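Long-range contacts in acetyl-CoA acetyltransferase (Mycobacterium smegmatis, PDB 4EGV), which adopts the thiolase fold as a monomer and may act as an acyltransferase: residues Ala65-Arg75 against Ile101-Val112; Asp135-Thr145 against Gln268-Ser279. All coordinates share one frame; numbering follows the deposited sequence.

Overall arrangement
Contact 1 (65-75 with 101-112) and contact 2 (135-145 with 268-279) belong to one mixed sheet, and their centres lie about 10 Å apart. Strand 70-73 of contact 1 is the neighbour of strand 136-143 of contact 2, and Leu138 joins them: Ala72 N lies 2.9 Å from Leu138 O and Leu138 N 3.0 Å from Thr70 O, both probable hydrogen bonds. Four consecutive strands of the sheet, 107-110, 70-73, 136-143 and 271-279, are thus tied together, contact 1 forming the outer end and contact 2 the buried interior. Helix 117-130 spans the chain between them and packs on side chains of both contacts.

Contact 1: Ala65-Arg75 against Ile101-Val112; sequences ARAIDTVAGTR and IGADPAHAVLEV
Strands 70-73 and 107-110 run parallel, their axes 11° apart, with Thr70 opposite His107 and Gly73 opposite Leu110. His107 N donates to Asp69 O and the ladder continues to Gly73, whose N is bound to Val109 O and whose O accepts Glu111 N at 3.0 Å. On one face, Val71 sets CG2 against Ala108 CB (3.9 Å) while its CG1 meets Pro105 CG at 4.0 Å; Pro94 and Ala98 of helix 93-101 cover this face. On the other, the methyl of Ala72 packs against Val109 CB, and Thr70 turns CG2 to His107 CB while its OG1 bonds to Asn134. Beyond the strands Arg75 reaches back over segment 101-112. Its CG stands anti to the backbone N (chi1 -165°) and the chain bends at chi3, which brings NE within 3.0 Å of Glu111 O in a bent hydrogen bond (140° at the hydrogen). The same guanidinium lays one face over Leu110, whose CG is 3.7 Å from NH2, near the rim of the group. Glu111 folds back so that OE1 accepts Val112 N from above the carboxylate plane. At the other end a water donates to Ala65 O and Ile68 O and accepts from Asp104 N, each at 2.7 Å, joining the turn after helix 61-67 to the loop that leads into strand 107-110. Helix 93-101, ending in a Schellman motif at Gly102, completes a beta-alpha-beta crossover between parallel neighbours. In dimeric thiolases the strand corresponding to 107-110 pairs across the subunit interface; in this monomer it is the outermost strand of the sheet.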
loop_
_atom_site.group_PDB
_atom_site.type_symbol
_atom_site.label_atom_id
_atom_site.label_comp_id
_atom_site.label_asym_id
_atom_site.label_seq_id
_atom_site.Cartn_x
_atom_site.Cartn_y
_atom_site.Cartn_z
ATOM N N ALA A 65 0.994 0.872 -29.930
ATOM C CA ALA A 65 -0.420 1.053 -29.652
ATOM C C ALA A 65 -1.353 0.099 -30.433
ATOM O O ALA A 65 -2.292 -0.459 -29.866
ATOM C CB ALA A 65 -0.812 2.474 -29.921
ATOM N N ARG A 66 -1.104 -0.082 -31.732
ATOM C CA ARG A 66 -1.896 -1.028 -32.531
ATOM C C ARG A 66 -1.708 -2.483 -32.083
ATOM O O ARG A 66 -2.566 -3.313 -32.337
ATOM C CB ARG A 66 -1.645 -0.864 -34.043
ATOM C CG ARG A 66 -2.402 0.321 -34.664
ATOM C CD ARG A 66 -2.228 0.454 -36.214
ATOM N NE ARG A 66 -0.825 0.407 -36.685
ATOM C CZ ARG A 66 -0.021 1.456 -36.891
ATOM N NH1 ARG A 66 -0.433 2.693 -36.689
ATOM N NH2 ARG A 66 1.216 1.260 -37.304
ATOM N N ALA A 67 -0.607 -2.768 -31.386
ATOM C CA ALA A 67 -0.292 -4.118 -30.976
ATOM C C ALA A 67 -0.847 -4.488 -29.594
ATOM O O ALA A 67 -0.853 -5.664 -29.220
ATOM C CB ALA A 67 1.236 -4.357 -31.035
ATOM N N ILE A 68 -1.282 -3.486 -28.835
ATOM C CA ILE A 68 -1.872 -3.716 -27.512
ATOM C C ILE A 68 -3.182 -4.544 -27.570
ATOM O O ILE A 68 -4.159 -4.138 -28.195
ATOM C CB ILE A 68 -2.120 -2.385 -26.714
ATOM C CG1 ILE A 68 -0.815 -1.676 -26.414
ATOM C CG2 ILE A 68 -2.852 -2.654 -25.407
ATOM C CD1 ILE A 68 -0.970 -0.224 -26.035
ATOM N N ASP A 69 -3.179 -5.685 -26.893
ATOM C CA ASP A 69 -4.320 -6.550 -26.861
ATOM C C ASP A 69 -5.166 -6.444 -25.569
ATOM O O ASP A 69 -6.356 -6.808 -25.566
ATOM C CB ASP A 69 -3.946 -8.008 -27.232
ATOM C CG ASP A 69 -2.818 -8.634 -26.327
ATOM O OD1 ASP A 69 -2.990 -8.854 -25.096
ATOM O OD2 ASP A 69 -1.743 -8.961 -26.880
ATOM N N THR A 70 -4.568 -5.940 -24.482
ATOM C CA THR A 70 -5.308 -5.718 -23.246
ATOM C C THR A 70 -4.923 -4.423 -22.589
ATOM O O THR A 70 -3.750 -4.108 -22.509
ATOM C CB THR A 70 -5.082 -6.829 -22.232
ATOM O OG1 THR A 70 -5.221 -8.072 -22.900
ATOM C CG2 THR A 70 -6.112 -6.744 -21.114
ATOM N N VAL A 71 -5.941 -3.690 -22.141
ATOM C CA VAL A 71 -5.772 -2.565 -21.247
ATOM C C VAL A 71 -6.439 -2.838 -19.911
ATOM O O VAL A 71 -7.503 -3.446 -19.819
ATOM C CB VAL A 71 -6.246 -1.216 -21.815
ATOM C CG1 VAL A 71 -5.477 -0.890 -23.037
ATOM C CG2 VAL A 71 -7.707 -1.216 -22.111
ATOM N N ALA A 72 -5.785 -2.401 -18.860
ATOM C CA ALA A 72 -6.305 -2.587 -17.575
ATOM C C ALA A 72 -6.110 -1.261 -16.862
ATOM O O ALA A 72 -5.053 -0.639 -16.946
ATOM C CB ALA A 72 -5.579 -3.739 -16.883
ATOM N N GLY A 73 -7.156 -0.801 -16.201
ATOM C CA GLY A 73 -7.091 0.396 -15.386
ATOM C C GLY A 73 -7.400 0.157 -13.924
ATOM O O GLY A 73 -8.210 -0.707 -13.544
ATOM N N THR A 74 -6.726 0.907 -13.071
ATOM C CA THR A 74 -7.116 0.917 -11.652
ATOM C C THR A 74 -8.333 1.808 -11.401
ATOM O O THR A 74 -8.556 2.805 -12.077
ATOM C CB THR A 74 -5.981 1.312 -10.692
ATOM O OG1 THR A 74 -5.590 2.654 -10.915
ATOM C CG2 THR A 74 -4.817 0.431 -10.873
ATOM N N ARG A 75 -9.092 1.418 -10.399
ATOM C CA ARG A 75 -10.364 2.034 -10.067
ATOM C C ARG A 75 -10.154 3.405 -9.407
ATOM O O ARG A 75 -9.398 3.487 -8.438
ATOM C CB ARG A 75 -11.127 1.086 -9.142
ATOM C CG ARG A 75 -12.584 1.398 -8.974
ATOM C CD ARG A 75 -13.369 0.231 -8.277
ATOM N NE ARG A 75 -13.561 -0.918 -9.180
ATOM C CZ ARG A 75 -14.563 -1.055 -10.039
ATOM N NH1 ARG A 75 -15.500 -0.133 -10.141
ATOM N NH2 ARG A 75 -14.615 -2.118 -10.809
ATOM N N ILE A 101 -4.920 7.007 -27.259
ATOM C CA ILE A 101 -3.550 6.646 -27.616
ATOM C C ILE A 101 -3.439 5.870 -28.940
ATOM O O ILE A 101 -2.351 5.564 -29.370
ATOM C CB ILE A 101 -2.857 5.871 -26.455
ATOM C CG1 ILE A 101 -3.530 4.527 -26.222
ATOM C CG2 ILE A 101 -2.842 6.684 -25.185
ATOM C CD1 ILE A 101 -2.694 3.549 -25.552
ATOM N N GLY A 102 -4.556 5.541 -29.570
ATOM C CA GLY A 102 -4.542 4.852 -30.860
ATOM C C GLY A 102 -4.557 3.344 -30.768
ATOM O O GLY A 102 -4.113 2.676 -31.664
ATOM N N ALA A 103 -5.072 2.817 -29.665
ATOM C CA ALA A 103 -5.172 1.376 -29.421
ATOM C C ALA A 103 -6.598 0.894 -29.657
ATOM O O ALA A 103 -7.558 1.660 -29.471
ATOM C CB ALA A 103 -4.720 1.021 -27.982
ATOM N N ASP A 104 -6.737 -0.362 -30.086
ATOM C CA ASP A 104 -8.056 -1.007 -30.163
ATOM C C ASP A 104 -7.965 -2.470 -29.660
ATOM O O ASP A 104 -7.933 -3.419 -30.459
ATOM C CB ASP A 104 -8.657 -0.893 -31.576
ATOM C CG ASP A 104 -10.134 -1.401 -31.639
ATOM O OD1 ASP A 104 -10.893 -1.179 -30.664
ATOM O OD2 ASP A 104 -10.531 -2.033 -32.667
ATOM N N PRO A 105 -7.895 -2.639 -28.327
ATOM C CA PRO A 105 -7.528 -3.917 -27.750
ATOM C C PRO A 105 -8.719 -4.803 -27.584
ATOM O O PRO A 105 -9.823 -4.306 -27.369
ATOM C CB PRO A 105 -6.980 -3.541 -26.395
ATOM C CG PRO A 105 -7.686 -2.315 -26.026
ATOM C CD PRO A 105 -8.066 -1.596 -27.299
ATOM N N ALA A 106 -8.508 -6.108 -27.683
ATOM C CA ALA A 106 -9.584 -7.061 -27.509
ATOM C C ALA A 106 -10.141 -7.026 -26.045
ATOM O O ALA A 106 -11.337 -7.054 -25.853
ATOM C CB ALA A 106 -9.143 -8.491 -27.971
ATOM N N HIS A 107 -9.288 -6.957 -25.015
ATOM C CA HIS A 107 -9.815 -6.929 -23.631
ATOM C C HIS A 107 -9.557 -5.616 -22.929
ATOM O O HIS A 107 -8.490 -5.054 -23.026
ATOM C CB HIS A 107 -9.321 -8.101 -22.754
ATOM C CG HIS A 107 -9.650 -9.450 -23.307
ATOM N ND1 HIS A 107 -10.916 -10.001 -23.218
ATOM C CD2 HIS A 107 -8.891 -10.349 -23.986
ATOM C CE1 HIS A 107 -10.918 -11.191 -23.798
ATOM N NE2 HIS A 107 -9.704 -11.423 -24.277
ATOM N N ALA A 108 -10.568 -5.123 -22.241
ATOM C CA ALA A 108 -10.397 -4.011 -21.340
ATOM C C ALA A 108 -10.758 -4.478 -19.911
ATOM O O ALA A 108 -11.721 -5.204 -19.707
ATOM C CB ALA A 108 -11.235 -2.830 -21.784
ATOM N N VAL A 109 -9.955 -4.091 -18.922
ATOM C CA VAL A 109 -10.217 -4.500 -17.539
ATOM C C VAL A 109 -10.292 -3.320 -16.600
ATOM O O VAL A 109 -9.478 -2.443 -16.688
ATOM C CB VAL A 109 -9.149 -5.560 -17.018
ATOM C CG1 VAL A 109 -9.335 -5.881 -15.597
ATOM C CG2 VAL A 109 -9.215 -6.824 -17.801
ATOM N N LEU A 110 -11.294 -3.304 -15.716
ATOM C CA LEU A 110 -11.394 -2.339 -14.600
ATOM C C LEU A 110 -11.212 -3.120 -13.310
ATOM O O LEU A 110 -12.027 -3.957 -12.956
ATOM C CB LEU A 110 -12.725 -1.561 -14.604
ATOM C CG LEU A 110 -12.856 -0.394 -13.598
ATOM C CD1 LEU A 110 -11.706 0.663 -13.719
ATOM C CD2 LEU A 110 -14.235 0.284 -13.675
ATOM N N GLU A 111 -10.114 -2.845 -12.621
ATOM C CA GLU A 111 -9.662 -3.695 -11.524
ATOM C C GLU A 111 -10.417 -3.354 -10.230
ATOM O O GLU A 111 -11.099 -2.327 -10.161
ATOM C CB GLU A 111 -8.119 -3.593 -11.406
ATOM C CG GLU A 111 -7.390 -4.251 -10.152
ATOM C CD GLU A 111 -7.488 -5.814 -10.007
ATOM O OE1 GLU A 111 -8.510 -6.433 -10.369
ATOM O OE2 GLU A 111 -6.509 -6.419 -9.489
ATOM N N VAL A 112 -10.339 -4.235 -9.238
ATOM C CA VAL A 112 -10.872 -3.989 -7.886
ATOM C C VAL A 112 -10.149 -2.855 -7.140
ATOM O O VAL A 112 -9.036 -2.513 -7.445
ATOM C CB VAL A 112 -10.874 -5.314 -6.987
ATOM C CG1 VAL A 112 -11.767 -6.446 -7.611
ATOM C CG2 VAL A 112 -9.432 -5.816 -6.671
HETATM O O HOH W 1 -4.581 -1.919 -29.726
#

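Contact 2: Asp135-Thr145 against Gln268-Ser279; sequences DVVLIFGSENT and QVNQGAALLMMS
Val137 and Met277, a selenomethionine, exchange two backbone hydrogen bonds, Val137 N to Met277 O being 3.0 Å long and almost straight (177°). Ile139 with Leu275 repeats the pattern, Leu275 N lying 2.8 Å from Ile139 O, and Glu143 with Gln271 closes the far end. Past the last strand pair, Ser279 N makes a weak bond to Asp135 O; the hydroxyl of Ser279, at the N-cap of helix 280-286, is engaged by Ser282. Glu143 OE2 is taken by Leu379 N. These strands are antiparallel, in keeping with the thiolase fold, whose five-stranded half-sheet of order 3-2-4-5-1 has its fifth strand, here 271-279, opposed to the other four. Side chains meet on both faces of the pair. On one, Ile139 CD1 touches the CE methyl of Met277 at 3.6 Å, the two chains crossing obliquely, while helix 117-130 packs on Val137 and Met277 and helix 383-397 on Ala273 and Leu275. On the other, Val136 and Met278 lie side by side, CG2 to CG 3.6 Å. Leu138 has CG anti to the backbone N (chi1 -174°), and chi2 of 61° turns CD1 to the neighbouring strand, 4.2 Å from Leu276 CB; Phe140 rests CB on Ala274 CB at 3.9 Å.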
loop_
_atom_site.group_PDB
_atom_site.type_symbol
_atom_site.label_atom_id
_atom_site.label_comp_id
_atom_site.label_asym_id
_atom_site.label_seq_id
_atom_site.Cartn_x
_atom_site.Cartn_y
_atom_site.Cartn_z
ATOM N N ASP A 135 -0.188 -10.848 -24.976
ATOM C CA ASP A 135 1.088 -10.524 -25.613
ATOM C C ASP A 135 1.600 -9.113 -25.340
ATOM O O ASP A 135 2.712 -8.896 -25.059
ATOM C CB ASP A 135 0.995 -10.719 -27.122
ATOM C CG ASP A 135 0.956 -12.160 -27.540
ATOM O OD1 ASP A 135 1.835 -12.913 -27.191
ATOM O OD2 ASP A 135 0.049 -12.534 -28.235
ATOM N N VAL A 136 0.758 -8.148 -25.476
ATOM C CA VAL A 136 1.041 -6.759 -25.112
ATOM C C VAL A 136 -0.062 -6.150 -24.246
ATOM O O VAL A 136 -1.222 -6.076 -24.638
ATOM C CB VAL A 136 1.286 -5.860 -26.333
ATOM C CG1 VAL A 136 1.774 -4.480 -25.906
ATOM C CG2 VAL A 136 2.253 -6.505 -27.275
ATOM N N VAL A 137 0.325 -5.709 -23.063
ATOM C CA VAL A 137 -0.619 -5.219 -22.106
ATOM C C VAL A 137 -0.226 -3.822 -21.658
ATOM O O VAL A 137 0.925 -3.531 -21.465
ATOM C CB VAL A 137 -0.681 -6.175 -20.881
ATOM C CG1 VAL A 137 -1.624 -5.641 -19.762
ATOM C CG2 VAL A 137 -1.076 -7.580 -21.314
ATOM N N LEU A 138 -1.214 -2.961 -21.503
ATOM C CA LEU A 138 -1.035 -1.633 -20.918
ATOM C C LEU A 138 -1.832 -1.484 -19.627
ATOM O O LEU A 138 -3.015 -1.706 -19.590
ATOM C CB LEU A 138 -1.415 -0.508 -21.909
ATOM C CG LEU A 138 -1.137 0.930 -21.441
ATOM C CD1 LEU A 138 0.371 1.128 -21.192
ATOM C CD2 LEU A 138 -1.643 1.968 -22.401
ATOM N N ILE A 139 -1.143 -1.104 -18.564
ATOM C CA ILE A 139 -1.734 -0.842 -17.278
ATOM C C ILE A 139 -1.667 0.663 -16.968
ATOM O O ILE A 139 -0.706 1.327 -17.331
ATOM C CB ILE A 139 -0.980 -1.682 -16.254
ATOM C CG1 ILE A 139 -1.339 -3.152 -16.430
ATOM C CG2 ILE A 139 -1.268 -1.277 -14.810
ATOM C CD1 ILE A 139 -0.318 -4.088 -15.786
ATOM N N PHE A 140 -2.689 1.225 -16.348
ATOM C CA PHE A 140 -2.655 2.647 -16.067
ATOM C C PHE A 140 -3.600 2.985 -14.928
ATOM O O PHE A 140 -4.443 2.177 -14.548
ATOM C CB PHE A 140 -2.955 3.503 -17.317
ATOM C CG PHE A 140 -4.145 3.033 -18.096
ATOM C CD1 PHE A 140 -5.433 3.239 -17.625
ATOM C CD2 PHE A 140 -3.971 2.331 -19.280
ATOM C CE1 PHE A 140 -6.540 2.780 -18.324
ATOM C CE2 PHE A 140 -5.104 1.840 -20.004
ATOM C CZ PHE A 140 -6.382 2.083 -19.507
ATOM N N GLY A 141 -3.432 4.171 -14.352
ATOM C CA GLY A 141 -4.318 4.633 -13.305
ATOM C C GLY A 141 -4.126 6.113 -13.152
ATOM O O GLY A 141 -3.187 6.621 -13.689
ATOM N N SER A 142 -4.989 6.801 -12.414
ATOM C CA SER A 142 -4.921 8.265 -12.262
ATOM C C SER A 142 -5.822 8.774 -11.160
ATOM O O SER A 142 -6.691 8.065 -10.674
ATOM C CB SER A 142 -5.250 9.018 -13.570
ATOM O OG SER A 142 -6.500 8.634 -14.107
ATOM N N GLU A 143 -5.602 10.015 -10.740
ATOM C CA GLU A 143 -6.500 10.670 -9.814
ATOM C C GLU A 143 -6.555 12.147 -10.036
ATOM O O GLU A 143 -5.628 12.737 -10.553
ATOM C CB GLU A 143 -6.179 10.357 -8.373
ATOM C CG GLU A 143 -4.745 10.043 -8.057
ATOM C CD GLU A 143 -4.581 9.487 -6.620
ATOM O OE1 GLU A 143 -4.166 8.276 -6.442
ATOM O OE2 GLU A 143 -4.897 10.284 -5.683
ATOM N N ASN A 144 -7.686 12.706 -9.609
ATOM C CA ASN A 144 -8.143 14.084 -9.782
ATOM C C ASN A 144 -8.132 14.920 -8.476
ATOM O O ASN A 144 -8.138 14.364 -7.366
ATOM C CB ASN A 144 -9.595 13.994 -10.236
ATOM C CG ASN A 144 -9.790 14.477 -11.597
ATOM O OD1 ASN A 144 -9.029 15.309 -12.070
ATOM N ND2 ASN A 144 -10.833 13.997 -12.249
ATOM N N THR A 145 -8.144 16.256 -8.588
ATOM C CA THR A 145 -8.516 17.101 -7.415
ATOM C C THR A 145 -10.024 16.949 -7.125
ATOM O O THR A 145 -10.450 17.097 -5.988
ATOM C CB THR A 145 -8.148 18.630 -7.539
ATOM O OG1 THR A 145 -8.619 19.133 -8.787
ATOM C CG2 THR A 145 -6.629 18.879 -7.429
ATOM N N GLN A 268 -3.863 15.704 -2.119
ATOM C CA GLN A 268 -4.853 15.935 -3.197
ATOM C C GLN A 268 -4.158 16.567 -4.423
ATOM O O GLN A 268 -3.639 17.694 -4.312
ATOM C CB GLN A 268 -6.023 16.799 -2.680
ATOM C CG GLN A 268 -6.614 16.305 -1.255
ATOM C CD GLN A 268 -6.684 17.422 -0.126
ATOM O OE1 GLN A 268 -5.930 18.428 -0.139
ATOM N NE2 GLN A 268 -7.577 17.210 0.847
ATOM N N VAL A 269 -4.174 15.824 -5.557
ATOM C CA VAL A 269 -3.279 15.968 -6.748
ATOM C C VAL A 269 -3.921 15.596 -8.104
ATOM O O VAL A 269 -4.928 14.914 -8.143
ATOM C CB VAL A 269 -2.079 14.970 -6.665
ATOM C CG1 VAL A 269 -1.080 15.346 -5.552
ATOM C CG2 VAL A 269 -2.576 13.547 -6.498
ATOM N N ASN A 270 -3.238 15.947 -9.170
ATOM C CA ASN A 270 -3.490 15.445 -10.489
ATOM C C ASN A 270 -2.272 14.634 -10.923
ATOM O O ASN A 270 -1.258 15.182 -11.161
ATOM C CB ASN A 270 -3.756 16.604 -11.452
ATOM C CG ASN A 270 -5.122 17.261 -11.262
ATOM O OD1 ASN A 270 -5.946 17.225 -12.134
ATOM N ND2 ASN A 270 -5.315 17.911 -10.168
ATOM N N GLN A 271 -2.421 13.319 -11.049
ATOM C CA GLN A 271 -1.306 12.478 -11.484
ATOM C C GLN A 271 -1.739 11.171 -12.150
ATOM O O GLN A 271 -2.709 10.539 -11.731
ATOM C CB GLN A 271 -0.376 12.178 -10.305
ATOM C CG GLN A 271 -1.099 11.929 -8.991
ATOM C CD GLN A 271 -0.166 11.450 -7.896
ATOM O OE1 GLN A 271 -0.292 10.328 -7.405
ATOM N NE2 GLN A 271 0.775 12.302 -7.506
ATOM N N GLY A 272 -1.005 10.772 -13.187
ATOM C CA GLY A 272 -1.239 9.509 -13.855
ATOM C C GLY A 272 0.020 8.695 -13.929
ATOM O O GLY A 272 1.109 9.235 -13.915
ATOM N N ALA A 273 -0.137 7.383 -13.976
ATOM C CA ALA A 273 0.966 6.471 -14.194
ATOM C C ALA A 273 0.532 5.330 -15.138
ATOM O O ALA A 273 -0.609 4.941 -15.108
ATOM C CB ALA A 273 1.481 5.969 -12.856
ATOM N N ALA A 274 1.433 4.821 -15.980
ATOM C CA ALA A 274 1.164 3.707 -16.875
ATOM C C ALA A 274 2.348 2.763 -16.976
ATOM O O ALA A 274 3.488 3.186 -16.887
ATOM C CB ALA A 274 0.779 4.215 -18.221
ATOM N N LEU A 275 2.069 1.475 -17.140
ATOM C CA LEU A 275 3.109 0.487 -17.418
ATOM C C LEU A 275 2.862 -0.299 -18.699
ATOM O O LEU A 275 1.811 -0.833 -18.918
ATOM C CB LEU A 275 3.281 -0.501 -16.239
ATOM C CG LEU A 275 3.331 0.052 -14.805
ATOM C CD1 LEU A 275 3.055 -1.021 -13.769
ATOM C CD2 LEU A 275 4.639 0.770 -14.532
ATOM N N LEU A 276 3.864 -0.384 -19.536
ATOM C CA LEU A 276 3.771 -1.156 -20.733
ATOM C C LEU A 276 4.589 -2.428 -20.619
ATOM O O LEU A 276 5.756 -2.390 -20.359
ATOM C CB LEU A 276 4.229 -0.302 -21.901
ATOM C CG LEU A 276 4.143 -0.787 -23.353
ATOM C CD1 LEU A 276 2.710 -1.206 -23.841
ATOM C CD2 LEU A 276 4.787 0.287 -24.207
HETATM N N MSE A 277 3.944 -3.559 -20.839
HETATM C CA MSE A 277 4.507 -4.865 -20.594
HETATM C C MSE A 277 4.257 -5.764 -21.778
HETATM O O MSE A 277 3.242 -5.649 -22.451
HETATM C CB MSE A 277 3.816 -5.445 -19.399
HETATM C CG MSE A 277 4.517 -6.632 -18.759
HETATM SE SE MSE A 277 3.510 -7.307 -17.168
HETATM C CE MSE A 277 2.825 -5.597 -16.540
HETATM N N MSE A 278 5.176 -6.683 -22.015
HETATM C CA MSE A 278 5.200 -7.472 -23.245
HETATM C C MSE A 278 5.932 -8.788 -23.041
HETATM O O MSE A 278 6.711 -8.930 -22.121
HETATM C CB MSE A 278 5.997 -6.720 -24.312
HETATM C CG MSE A 278 5.263 -5.934 -25.317
HETATM SE SE MSE A 278 6.532 -4.877 -26.417
HETATM C CE MSE A 278 8.116 -5.465 -25.521
ATOM N N SER A 279 5.715 -9.723 -23.958
ATOM C CA SER A 279 6.573 -10.870 -24.115
ATOM C C SER A 279 7.837 -10.396 -24.774
ATOM O O SER A 279 7.824 -9.502 -25.580
ATOM C CB SER A 279 5.891 -11.954 -24.944
ATOM O OG SER A 279 5.550 -11.504 -26.224
#